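Iron Transport-associated domain protein (Bacillus anthracis, PDB 4H8Q) binds heme as a NEAT domain of the anthrax hemophore IsdX2, and probably takes part in extracting heme from methemoglobin. Local coordinates at residues 53-58 with 87-92; 62-67 with 104-109; 99-104 with 120-125. The protein carries 1 engineered substitution. All blocks are in the same frame, centred on the assembly; numbering follows the deposited sequence.

Interaction 1 (53-58 with 87-92); sequences AMTLKN and TRVVEF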
loop_
_atom_site.group_PDB
_atom_site.type_symbol
_atom_site.label_atom_id
_atom_site.label_comp_id
_atom_site.label_asym_id
_atom_site.label_seq_id
_atom_site.Cartn_x
_atom_site.Cartn_y
_atom_site.Cartn_z
ATOM N N ALA A 53 -3.941 6.651 -1.547
ATOM C CA ALA A 53 -3.649 6.875 -0.141
ATOM C C ALA A 53 -4.129 5.667 0.640
ATOM O O ALA A 53 -5.316 5.337 0.638
ATOM C CB ALA A 53 -4.336 8.143 0.357
ATOM N N MET A 54 -3.188 5.010 1.308
ATOM C CA MET A 54 -3.447 3.732 1.962
ATOM C C MET A 54 -3.077 3.805 3.435
ATOM O O MET A 54 -1.995 4.283 3.777
ATOM C CB MET A 54 -2.594 2.650 1.298
ATOM C CG MET A 54 -2.814 1.270 1.867
ATOM S SD MET A 54 -1.869 0.054 0.939
ATOM C CE MET A 54 -2.533 0.287 -0.703
ATOM N N THR A 55 -3.966 3.323 4.298
ATOM C CA THR A 55 -3.696 3.264 5.729
ATOM C C THR A 55 -2.976 1.970 6.113
ATOM O O THR A 55 -3.423 0.863 5.768
ATOM C CB THR A 55 -4.998 3.385 6.544
ATOM O OG1 THR A 55 -5.606 4.659 6.272
ATOM C CG2 THR A 55 -4.713 3.265 8.035
ATOM N N LEU A 56 -1.858 2.125 6.816
ATOM C CA LEU A 56 -1.118 0.999 7.381
ATOM C C LEU A 56 -1.454 0.868 8.859
ATOM O O LEU A 56 -1.411 1.856 9.607
ATOM C CB LEU A 56 0.385 1.233 7.238
ATOM C CG LEU A 56 0.932 1.423 5.822
ATOM C CD1 LEU A 56 2.411 1.744 5.835
ATOM C CD2 LEU A 56 0.681 0.174 5.000
ATOM N N LYS A 57 -1.792 -0.347 9.277
ATOM C CA LYS A 57 -2.009 -0.643 10.688
ATOM C C LYS A 57 -0.714 -1.152 11.315
ATOM O O LYS A 57 0.232 -1.477 10.606
ATOM C CB LYS A 57 -3.136 -1.662 10.837
ATOM C CG LYS A 57 -4.479 -1.114 10.353
ATOM C CD LYS A 57 -5.319 -2.158 9.637
ATOM C CE LYS A 57 -5.874 -3.186 10.581
ATOM N NZ LYS A 57 -6.778 -4.133 9.862
ATOM N N ASN A 58 -0.665 -1.199 12.644
ATOM C CA ASN A 58 0.580 -1.505 13.350
ATOM C C ASN A 58 1.759 -0.736 12.775
ATOM O O ASN A 58 2.829 -1.298 12.515
ATOM C CB ASN A 58 0.847 -3.011 13.347
ATOM C CG ASN A 58 -0.092 -3.758 14.269
ATOM O OD1 ASN A 58 -1.150 -4.224 13.849
ATOM N ND2 ASN A 58 0.275 -3.843 15.537
ATOM N N THR A 87 -1.375 4.066 13.504
ATOM C CA THR A 87 -1.587 3.900 12.070
ATOM C C THR A 87 -0.918 5.054 11.348
ATOM O O THR A 87 -0.583 6.072 11.957
ATOM C CB THR A 87 -3.083 3.900 11.697
ATOM O OG1 THR A 87 -3.664 5.158 12.075
ATOM C CG2 THR A 87 -3.827 2.755 12.380
ATOM N N ARG A 88 -0.698 4.896 10.047
ATOM C CA ARG A 88 -0.269 6.027 9.241
ATOM C C ARG A 88 -0.801 5.875 7.830
ATOM O O ARG A 88 -1.191 4.788 7.425
ATOM C CB ARG A 88 1.247 6.168 9.228
ATOM C CG ARG A 88 2.002 5.143 8.379
ATOM C CD ARG A 88 3.481 5.436 8.520
ATOM N NE ARG A 88 4.375 4.611 7.705
ATOM C CZ ARG A 88 4.912 3.461 8.121
ATOM N NH1 ARG A 88 4.594 2.966 9.310
ATOM N NH2 ARG A 88 5.750 2.799 7.339
ATOM N N VAL A 89 -0.834 6.981 7.097
ATOM C CA VAL A 89 -1.315 6.956 5.728
ATOM C C VAL A 89 -0.153 7.238 4.789
ATOM O O VAL A 89 0.579 8.223 4.956
ATOM C CB VAL A 89 -2.442 7.997 5.501
ATOM C CG1 VAL A 89 -2.917 7.953 4.038
ATOM C CG2 VAL A 89 -3.595 7.722 6.439
ATOM N N VAL A 90 0.031 6.359 3.806
ATOM C CA VAL A 90 1.084 6.535 2.810
ATOM C C VAL A 90 0.451 6.777 1.447
ATOM O O VAL A 90 -0.663 6.317 1.171
ATOM C CB VAL A 90 2.071 5.333 2.766
ATOM C CG1 VAL A 90 2.770 5.163 4.122
ATOM C CG2 VAL A 90 1.349 4.048 2.366
ATOM N N GLU A 91 1.153 7.512 0.598
ATOM C CA GLU A 91 0.606 7.890 -0.698
ATOM C C GLU A 91 1.600 7.565 -1.794
ATOM O O GLU A 91 2.801 7.789 -1.641
ATOM C CB GLU A 91 0.317 9.387 -0.698
ATOM C CG GLU A 91 -0.168 9.943 -2.011
ATOM C CD GLU A 91 -0.265 11.459 -1.959
ATOM O OE1 GLU A 91 0.766 12.131 -2.206
ATOM O OE2 GLU A 91 -1.365 11.969 -1.649
ATOM N N PHE A 92 1.099 7.022 -2.895
ATOM C CA PHE A 92 1.948 6.647 -4.016
ATOM C C PHE A 92 1.127 6.644 -5.291
ATOM O O PHE A 92 -0.105 6.616 -5.253
ATOM C CB PHE A 92 2.594 5.269 -3.792
ATOM C CG PHE A 92 1.602 4.171 -3.488
ATOM C CD1 PHE A 92 0.987 3.475 -4.514
ATOM C CD2 PHE A 92 1.285 3.843 -2.177
ATOM C CE1 PHE A 92 0.080 2.465 -4.236
ATOM C CE2 PHE A 92 0.381 2.835 -1.892
ATOM C CZ PHE A 92 -0.226 2.148 -2.929
#
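Leu56 and Arg88 form a hydrogen-bonded antiparallel pair, and the leucine lays a methyl group over one face of the arginine's flat end. Leu56 CD1 stands above the centre of the guanidinium, 3.8 Å from Arg88 CZ. Arg88 CG sits between its own backbone N and carbonyl carbon (chi1 74°), and from there the chain runs extended to NE, with the guanidinium under the leucine methyl. The polar end is held from outside the two segments: NH1 bonds to Ser59 OG and NH2 to the Ile62 carbonyl. The same Leu56 CD1 also meets Val90 CG1 at 3.8 Å, touching charge and hydrocarbon at once. Met54 extends from the backbone on this buried face and bends at its last torsion (chi3 -59°), which swings CE to the edge of the Phe92 ring. There Met54 CE lies in the ring plane, 3.7 Å from Phe92 CZ. On the other, partly exposed face, Ala53 CB touches Val89 CG1 at 3.9 Å. Beside it Thr55 OG1 packs on Val89 CG2 at 3.7 Å, while Thr55 CG2 lies 4.1 Å from Thr87 CB. Four backbone bonds join the strands, from a short Met54 N to Val90 O (2.8 Å) to a longer Arg88 N to Leu56 O (3.2 Å). The strands belong to the barrel of this NEAT domain, an immunoglobulin-like beta fold whose family is placed in the E-set clan. Chemically, the contact places a buried cationic group under an aliphatic methyl. With both terminal nitrogens bonded and one face covered, the guanidinium should have little freedom to rotate, and the Ser59 and Ile62 oxygens probably offset part of the cost of burying its charge.

Interaction 2 (62-67 with 104-109); sequences ITKFQT and KVKVDI. With HEM (protoporphyrin IX containing Fe), chain B.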
loop_
_atom_site.group_PDB
_atom_site.type_symbol
_atom_site.label_atom_id
_atom_site.label_comp_id
_atom_site.label_asym_id
_atom_site.label_seq_id
_atom_site.Cartn_x
_atom_site.Cartn_y
_atom_site.Cartn_z
ATOM N N ILE A 62 6.023 -1.308 10.858
ATOM C CA ILE A 62 6.337 -1.233 9.435
ATOM C C ILE A 62 7.338 -0.115 9.226
ATOM O O ILE A 62 6.985 1.056 9.255
ATOM C CB ILE A 62 5.061 -1.030 8.590
ATOM C CG1 ILE A 62 4.046 -2.136 8.901
ATOM C CG2 ILE A 62 5.411 -1.010 7.110
ATOM C CD1 ILE A 62 2.672 -1.923 8.279
ATOM N N THR A 63 8.604 -0.474 9.052
ATOM C CA THR A 63 9.656 0.539 9.036
ATOM C C THR A 63 9.949 1.126 7.660
ATOM O O THR A 63 10.459 2.244 7.555
ATOM C CB THR A 63 10.942 0.043 9.714
ATOM O OG1 THR A 63 11.388 -1.145 9.064
ATOM C CG2 THR A 63 10.677 -0.265 11.179
ATOM N N LYS A 64 9.632 0.380 6.609
ATOM C CA LYS A 64 9.782 0.876 5.247
ATOM C C LYS A 64 8.637 0.381 4.390
ATOM O O LYS A 64 8.159 -0.746 4.562
ATOM C CB LYS A 64 11.089 0.395 4.613
ATOM C CG LYS A 64 12.354 0.998 5.192
ATOM C CD LYS A 64 13.564 0.577 4.363
ATOM C CE LYS A 64 14.785 1.423 4.703
ATOM N NZ LYS A 64 16.013 0.955 3.991
ATOM N N PHE A 65 8.196 1.222 3.461
ATOM C CA PHE A 65 7.203 0.801 2.485
ATOM C C PHE A 65 7.479 1.478 1.152
ATOM O O PHE A 65 7.517 2.709 1.073
ATOM C CB PHE A 65 5.775 1.117 2.952
ATOM C CG PHE A 65 4.732 0.725 1.952
ATOM C CD1 PHE A 65 4.469 -0.618 1.702
ATOM C CD2 PHE A 65 4.059 1.681 1.216
ATOM C CE1 PHE A 65 3.524 -0.995 0.767
ATOM C CE2 PHE A 65 3.106 1.313 0.270
ATOM C CZ PHE A 65 2.833 -0.023 0.051
ATOM N N GLN A 66 7.680 0.678 0.106
ATOM C CA GLN A 66 8.058 1.229 -1.194
ATOM C C GLN A 66 7.182 0.663 -2.301
ATOM O O GLN A 66 6.692 -0.466 -2.213
ATOM C CB GLN A 66 9.525 0.910 -1.490
ATOM C CG GLN A 66 10.469 1.395 -0.421
ATOM C CD GLN A 66 11.908 1.039 -0.713
ATOM O OE1 GLN A 66 12.194 0.133 -1.497
ATOM N NE2 GLN A 66 12.828 1.746 -0.068
ATOM N N THR A 67 6.975 1.444 -3.354
ATOM C CA THR A 67 6.271 0.928 -4.513
ATOM C C THR A 67 7.097 1.185 -5.764
ATOM O O THR A 67 7.969 2.057 -5.770
ATOM C CB THR A 67 4.868 1.546 -4.668
ATOM O OG1 THR A 67 4.979 2.959 -4.881
ATOM C CG2 THR A 67 4.036 1.296 -3.425
ATOM N N LYS A 104 7.466 -3.174 -1.754
ATOM C CA LYS A 104 8.411 -3.778 -0.829
ATOM C C LYS A 104 8.064 -3.272 0.551
ATOM O O LYS A 104 7.616 -2.130 0.717
ATOM C CB LYS A 104 9.837 -3.348 -1.161
ATOM C CG LYS A 104 10.387 -3.966 -2.441
ATOM C CD LYS A 104 11.711 -3.331 -2.826
ATOM C CE LYS A 104 12.341 -4.055 -4.008
ATOM N NZ LYS A 104 12.698 -5.463 -3.645
ATOM N N VAL A 105 8.267 -4.120 1.549
ATOM C CA VAL A 105 7.970 -3.744 2.925
ATOM C C VAL A 105 9.089 -4.237 3.839
ATOM O O VAL A 105 9.648 -5.315 3.623
ATOM C CB VAL A 105 6.582 -4.285 3.373
ATOM C CG1 VAL A 105 6.562 -5.832 3.423
ATOM C CG2 VAL A 105 6.169 -3.674 4.705
ATOM N N LYS A 106 9.446 -3.425 4.834
ATOM C CA LYS A 106 10.365 -3.849 5.879
ATOM C C LYS A 106 9.630 -3.823 7.209
ATOM O O LYS A 106 8.961 -2.849 7.535
ATOM C CB LYS A 106 11.605 -2.959 5.935
ATOM C CG LYS A 106 12.648 -3.411 6.946
ATOM C CD LYS A 106 13.923 -2.597 6.787
ATOM C CE LYS A 106 15.059 -3.132 7.651
ATOM N NZ LYS A 106 14.908 -2.698 9.061
ATOM N N VAL A 107 9.749 -4.905 7.970
ATOM C CA VAL A 107 9.033 -5.043 9.232
ATOM C C VAL A 107 10.031 -5.275 10.362
ATOM O O VAL A 107 10.970 -6.066 10.222
ATOM C CB VAL A 107 8.058 -6.232 9.186
ATOM C CG1 VAL A 107 7.208 -6.283 10.454
ATOM C CG2 VAL A 107 7.172 -6.162 7.943
ATOM N N ASP A 108 9.844 -4.563 11.469
ATOM C CA ASP A 108 10.697 -4.737 12.644
ATOM C C ASP A 108 9.870 -4.785 13.909
ATOM O O ASP A 108 9.210 -3.806 14.268
ATOM C CB ASP A 108 11.739 -3.626 12.756
ATOM C CG ASP A 108 12.766 -3.683 11.655
ATOM O OD1 ASP A 108 12.662 -2.866 10.711
ATOM O OD2 ASP A 108 13.676 -4.545 11.726
ATOM N N ILE A 109 9.908 -5.933 14.585
ATOM C CA ILE A 109 9.247 -6.076 15.869
ATOM C C ILE A 109 10.307 -6.513 16.866
ATOM O O ILE A 109 10.615 -7.699 16.978
ATOM C CB ILE A 109 8.109 -7.105 15.823
ATOM C CG1 ILE A 109 7.222 -6.876 14.591
ATOM C CG2 ILE A 109 7.298 -7.042 17.115
ATOM C CD1 ILE A 109 6.107 -7.858 14.445
HETATM C CHA HEM B . 5.721 -13.953 6.142
HETATM C CHB HEM B . 4.696 -14.288 10.874
HETATM C CHC HEM B . 3.948 -9.484 11.110
HETATM C CHD HEM B . 4.383 -9.222 6.275
HETATM C C1A HEM B . 5.517 -14.449 7.401
HETATM C C2A HEM B . 5.669 -15.835 7.803
HETATM C C3A HEM B . 5.377 -15.912 9.106
HETATM C C4A HEM B . 5.047 -14.589 9.581
HETATM C CMA HEM B . 5.392 -17.180 9.986
HETATM C CAA HEM B . 6.070 -17.006 6.868
HETATM C CBA HEM B . 4.929 -17.288 5.890
HETATM C CGA HEM B . 3.639 -17.648 6.598
HETATM O O1A HEM B . 3.675 -18.470 7.548
HETATM O O2A HEM B . 2.554 -17.139 6.211
HETATM C C1B HEM B . 4.385 -13.028 11.333
HETATM C C2B HEM B . 3.958 -12.718 12.676
HETATM C C3B HEM B . 3.748 -11.406 12.752
HETATM C C4B HEM B . 4.040 -10.820 11.455
HETATM C CMB HEM B . 3.756 -13.747 13.814
HETATM C CAB HEM B . 3.280 -10.669 14.026
HETATM C CBB HEM B . 2.972 -9.377 13.972
HETATM C C1C HEM B . 3.970 -8.996 9.818
HETATM C C2C HEM B . 3.701 -7.627 9.419
HETATM C C3C HEM B . 3.822 -7.547 8.088
HETATM C C4C HEM B . 4.173 -8.868 7.588
HETATM C CMC HEM B . 3.353 -6.467 10.387
HETATM C CAC HEM B . 3.627 -6.280 7.230
HETATM C CBC HEM B . 3.938 -6.317 5.935
HETATM C C1D HEM B . 4.789 -10.458 5.831
HETATM C C2D HEM B . 5.076 -10.744 4.450
HETATM C C3D HEM B . 5.487 -12.202 4.401
HETATM C C4D HEM B . 5.417 -12.667 5.764
HETATM C CMD HEM B . 4.979 -9.777 3.262
HETATM C CAD HEM B . 5.903 -13.005 3.156
HETATM C CBD HEM B . 4.779 -13.947 2.749
HETATM C CGD HEM B . 3.508 -13.203 2.455
HETATM O O1D HEM B . 3.515 -12.224 1.650
HETATM O O2D HEM B . 2.462 -13.613 3.023
HETATM N NA HEM B . 5.141 -13.720 8.506
HETATM N NB HEM B . 4.425 -11.846 10.610
HETATM N NC HEM B . 4.241 -9.719 8.672
HETATM N ND HEM B . 5.001 -11.614 6.584
HETATM FE FE HEM B . 4.928 -11.685 8.625
#
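Thr63 OG1 donates to Asp108 OD1 at 2.7 Å, meeting the oxygen nearly in line with its C-O bond, the two side chains crossing at about a right angle. Lys106 NZ grips the same oxygen at 2.8 Å through the syn lone pair, a salt bridge within its own strand, and His115 bonds to Asp108 OD2. Thr63 OG1 stands between its own backbone N and carbonyl carbon (chi1 57°), from where it reaches Asp108. Its backbone marks a classic beta bulge: Thr63 N bonds to Lys106 O at 2.8 Å, and Lys64 N turns to the same oxygen in a weak bond. Beyond the bulge the pairing is regular, with Gln66 N to Lys104 O at 2.9 Å. Outward, Lys64 CB rests on Lys106 CB, and on the buried face Ile62 CG2 meets Val105 CG2 at 3.7 Å. Farther along 104-109 that face becomes a wall of the heme pocket, where Val107 CG2 touches heme CAC at 3.6 Å and Ile109 CD1 heme CBB at 3.5 Å. The pair lies between strand 72-82, beside 62-69, and strand 114-125, beside 101-109, whose Tyr114 packs on Val107 and Ile109.

Interaction 3 (99-104 with 120-125); sequences AKLNAK and VQIQFD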
loop_
_atom_site.group_PDB
_atom_site.type_symbol
_atom_site.label_atom_id
_atom_site.label_comp_id
_atom_site.label_asym_id
_atom_site.label_seq_id
_atom_site.Cartn_x
_atom_site.Cartn_y
_atom_site.Cartn_z
ATOM N N ALA A 99 -3.639 -3.586 -13.195
ATOM C CA ALA A 99 -2.377 -4.305 -13.180
ATOM C C ALA A 99 -1.847 -4.414 -11.753
ATOM O O ALA A 99 -2.099 -3.538 -10.923
ATOM C CB ALA A 99 -1.361 -3.607 -14.064
ATOM N N LYS A 100 -1.118 -5.488 -11.475
ATOM C CA LYS A 100 -0.470 -5.647 -10.178
ATOM C C LYS A 100 0.607 -4.586 -10.014
ATOM O O LYS A 100 1.345 -4.273 -10.956
ATOM C CB LYS A 100 0.154 -7.042 -10.045
ATOM C CG LYS A 100 -0.855 -8.183 -9.912
ATOM C CD LYS A 100 -0.140 -9.531 -9.858
ATOM C CE LYS A 100 -1.093 -10.685 -9.550
ATOM N NZ LYS A 100 -2.091 -10.919 -10.639
ATOM N N LEU A 101 0.698 -4.033 -8.812
ATOM C CA LEU A 101 1.724 -3.049 -8.507
ATOM C C LEU A 101 2.718 -3.692 -7.560
ATOM O O LEU A 101 2.330 -4.211 -6.516
ATOM C CB LEU A 101 1.089 -1.822 -7.852
ATOM C CG LEU A 101 2.050 -0.733 -7.367
ATOM C CD1 LEU A 101 2.863 -0.125 -8.526
ATOM C CD2 LEU A 101 1.279 0.345 -6.626
ATOM N N ASN A 102 3.994 -3.696 -7.935
ATOM C CA ASN A 102 5.022 -4.249 -7.065
ATOM C C ASN A 102 5.335 -3.313 -5.913
ATOM O O ASN A 102 5.424 -2.098 -6.094
ATOM C CB ASN A 102 6.302 -4.531 -7.843
ATOM C CG ASN A 102 6.135 -5.641 -8.851
ATOM O OD1 ASN A 102 5.478 -6.651 -8.581
ATOM N ND2 ASN A 102 6.730 -5.463 -10.028
ATOM N N ALA A 103 5.513 -3.884 -4.727
ATOM C CA ALA A 103 5.869 -3.094 -3.558
ATOM C C ALA A 103 6.847 -3.873 -2.693
ATOM O O ALA A 103 7.050 -5.074 -2.888
ATOM C CB ALA A 103 4.623 -2.730 -2.759
ATOM N N LYS A 104 7.466 -3.174 -1.754
ATOM C CA LYS A 104 8.411 -3.778 -0.829
ATOM C C LYS A 104 8.064 -3.272 0.551
ATOM O O LYS A 104 7.616 -2.130 0.717
ATOM C CB LYS A 104 9.837 -3.348 -1.161
ATOM C CG LYS A 104 10.387 -3.966 -2.441
ATOM C CD LYS A 104 11.711 -3.331 -2.826
ATOM C CE LYS A 104 12.341 -4.055 -4.008
ATOM N NZ LYS A 104 12.698 -5.463 -3.645
ATOM N N VAL A 120 6.001 -7.732 -2.231
ATOM C CA VAL A 120 4.600 -8.103 -2.372
ATOM C C VAL A 120 4.036 -7.435 -3.616
ATOM O O VAL A 120 4.680 -6.555 -4.209
ATOM C CB VAL A 120 3.758 -7.629 -1.173
ATOM C CG1 VAL A 120 4.184 -8.329 0.096
ATOM C CG2 VAL A 120 3.890 -6.104 -1.009
ATOM N N GLN A 121 2.843 -7.860 -4.018
ATOM C CA GLN A 121 2.104 -7.167 -5.065
ATOM C C GLN A 121 0.786 -6.636 -4.531
ATOM O O GLN A 121 0.126 -7.281 -3.719
ATOM C CB GLN A 121 1.830 -8.079 -6.263
ATOM C CG GLN A 121 3.030 -8.276 -7.172
ATOM C CD GLN A 121 3.987 -9.308 -6.636
ATOM O OE1 GLN A 121 3.600 -10.455 -6.413
ATOM N NE2 GLN A 121 5.239 -8.918 -6.425
ATOM N N ILE A 122 0.408 -5.448 -4.983
ATOM C CA ILE A 122 -0.905 -4.917 -4.669
ATOM C C ILE A 122 -1.801 -5.099 -5.883
ATOM O O ILE A 122 -1.434 -4.712 -6.995
ATOM C CB ILE A 122 -0.827 -3.422 -4.303
ATOM C CG1 ILE A 122 0.010 -3.250 -3.034
ATOM C CG2 ILE A 122 -2.230 -2.855 -4.102
ATOM C CD1 ILE A 122 0.472 -1.805 -2.763
ATOM N N GLN A 123 -2.970 -5.694 -5.675
ATOM C CA GLN A 123 -3.954 -5.818 -6.746
ATOM C C GLN A 123 -5.198 -5.036 -6.376
ATOM O O GLN A 123 -5.875 -5.362 -5.407
ATOM C CB GLN A 123 -4.320 -7.280 -7.010
ATOM C CG GLN A 123 -5.277 -7.452 -8.180
ATOM C CD GLN A 123 -4.567 -7.914 -9.442
ATOM O OE1 GLN A 123 -4.165 -9.075 -9.548
ATOM N NE2 GLN A 123 -4.399 -7.006 -10.402
ATOM N N PHE A 124 -5.476 -3.990 -7.149
ATOM C CA PHE A 124 -6.690 -3.208 -6.979
ATOM C C PHE A 124 -7.829 -3.892 -7.715
ATOM O O PHE A 124 -7.602 -4.618 -8.690
ATOM C CB PHE A 124 -6.501 -1.790 -7.524
ATOM C CG PHE A 124 -5.355 -1.050 -6.889
ATOM C CD1 PHE A 124 -4.122 -1.004 -7.504
ATOM C CD2 PHE A 124 -5.521 -0.408 -5.667
ATOM C CE1 PHE A 124 -3.060 -0.339 -6.921
ATOM C CE2 PHE A 124 -4.464 0.267 -5.077
ATOM C CZ PHE A 124 -3.237 0.302 -5.709
ATOM N N ASP A 125 -9.053 -3.665 -7.244
ATOM C CA ASP A 125 -10.236 -4.155 -7.944
ATOM C C ASP A 125 -11.263 -3.039 -8.056
ATOM O O ASP A 125 -12.145 -2.913 -7.208
ATOM C CB ASP A 125 -10.832 -5.368 -7.227
ATOM C CG ASP A 125 -12.002 -5.972 -7.983
ATOM O OD1 ASP A 125 -12.391 -5.410 -9.026
ATOM O OD2 ASP A 125 -12.538 -7.003 -7.525
HETATM O O HOH W 1 -4.541 -4.000 -9.770
#
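Leu101 and Ala103 pair with Ile122 and Val120 as hydrogen-bonded antiparallel partners, with Asn102 and Gln121 the non-hydrogen-bonded pair between them. This is the part away from the turn of the beta hairpin 101-109/114-125 in the NEAT barrel; the short pieces 101-104 and 120-125 run at 138° to each other. Leu101 and Ile122 exchange two nearly straight backbone bonds, Ile122 N to Leu101 O at 2.8 Å. On their face Ala103 CB touches Val120 CG2 at 3.9 Å, and Val120 itself lines the heme pocket. Leu101 CD2 comes to the edge of the Phe124 ring, while Ile122 CG2 lies over one face of that ring, offset toward its rim. On the opposite face Asn102 and Gln121 lie side by side, pointing the same way. Their amide planes stand nearly perpendicular, and Gln121 NE2 makes a weak bond to Asn102 OD1 (3.1 Å). Outside the segments Asn102 ND2 bonds to Glu68, Gln121 NE2 to Asp25 and Gln121 OE1 to Lys26 N. Lys100 bends at its last torsion (chi4 66°), bringing NZ to Gln123 OE1 at 3.0 Å; the same ammonium forms a salt bridge with Glu28. Gln123 NE2 donates to a water. This water also accepts from Phe124 N at 2.8 Å and lies 2.7 Å from Ala99 O, to which it can donate.

All three contacts are antiparallel pairings within one barrel. Interactions 1 and 2 each have a buried face and a more exposed one; interaction 3 is mixed, with Gln121 buried among its polar partners. Interactions 2 and 3 share strand 101-109 and Lys104, using its two edges in turn: 62-69 on one, 114-125 on the other. Interaction 1 joins a different strand pair, yet its Phe92 packs against Leu101 and Ile122 of interaction 3, and its Val90 against Phe65 of interaction 2. Their polar chemistry differs: a buried guanidinium in interaction 1, a carboxylate network on the outer face in interaction 2, and amides with a water in interaction 3. Interactions 2 and 3 also supply heme-pocket residues.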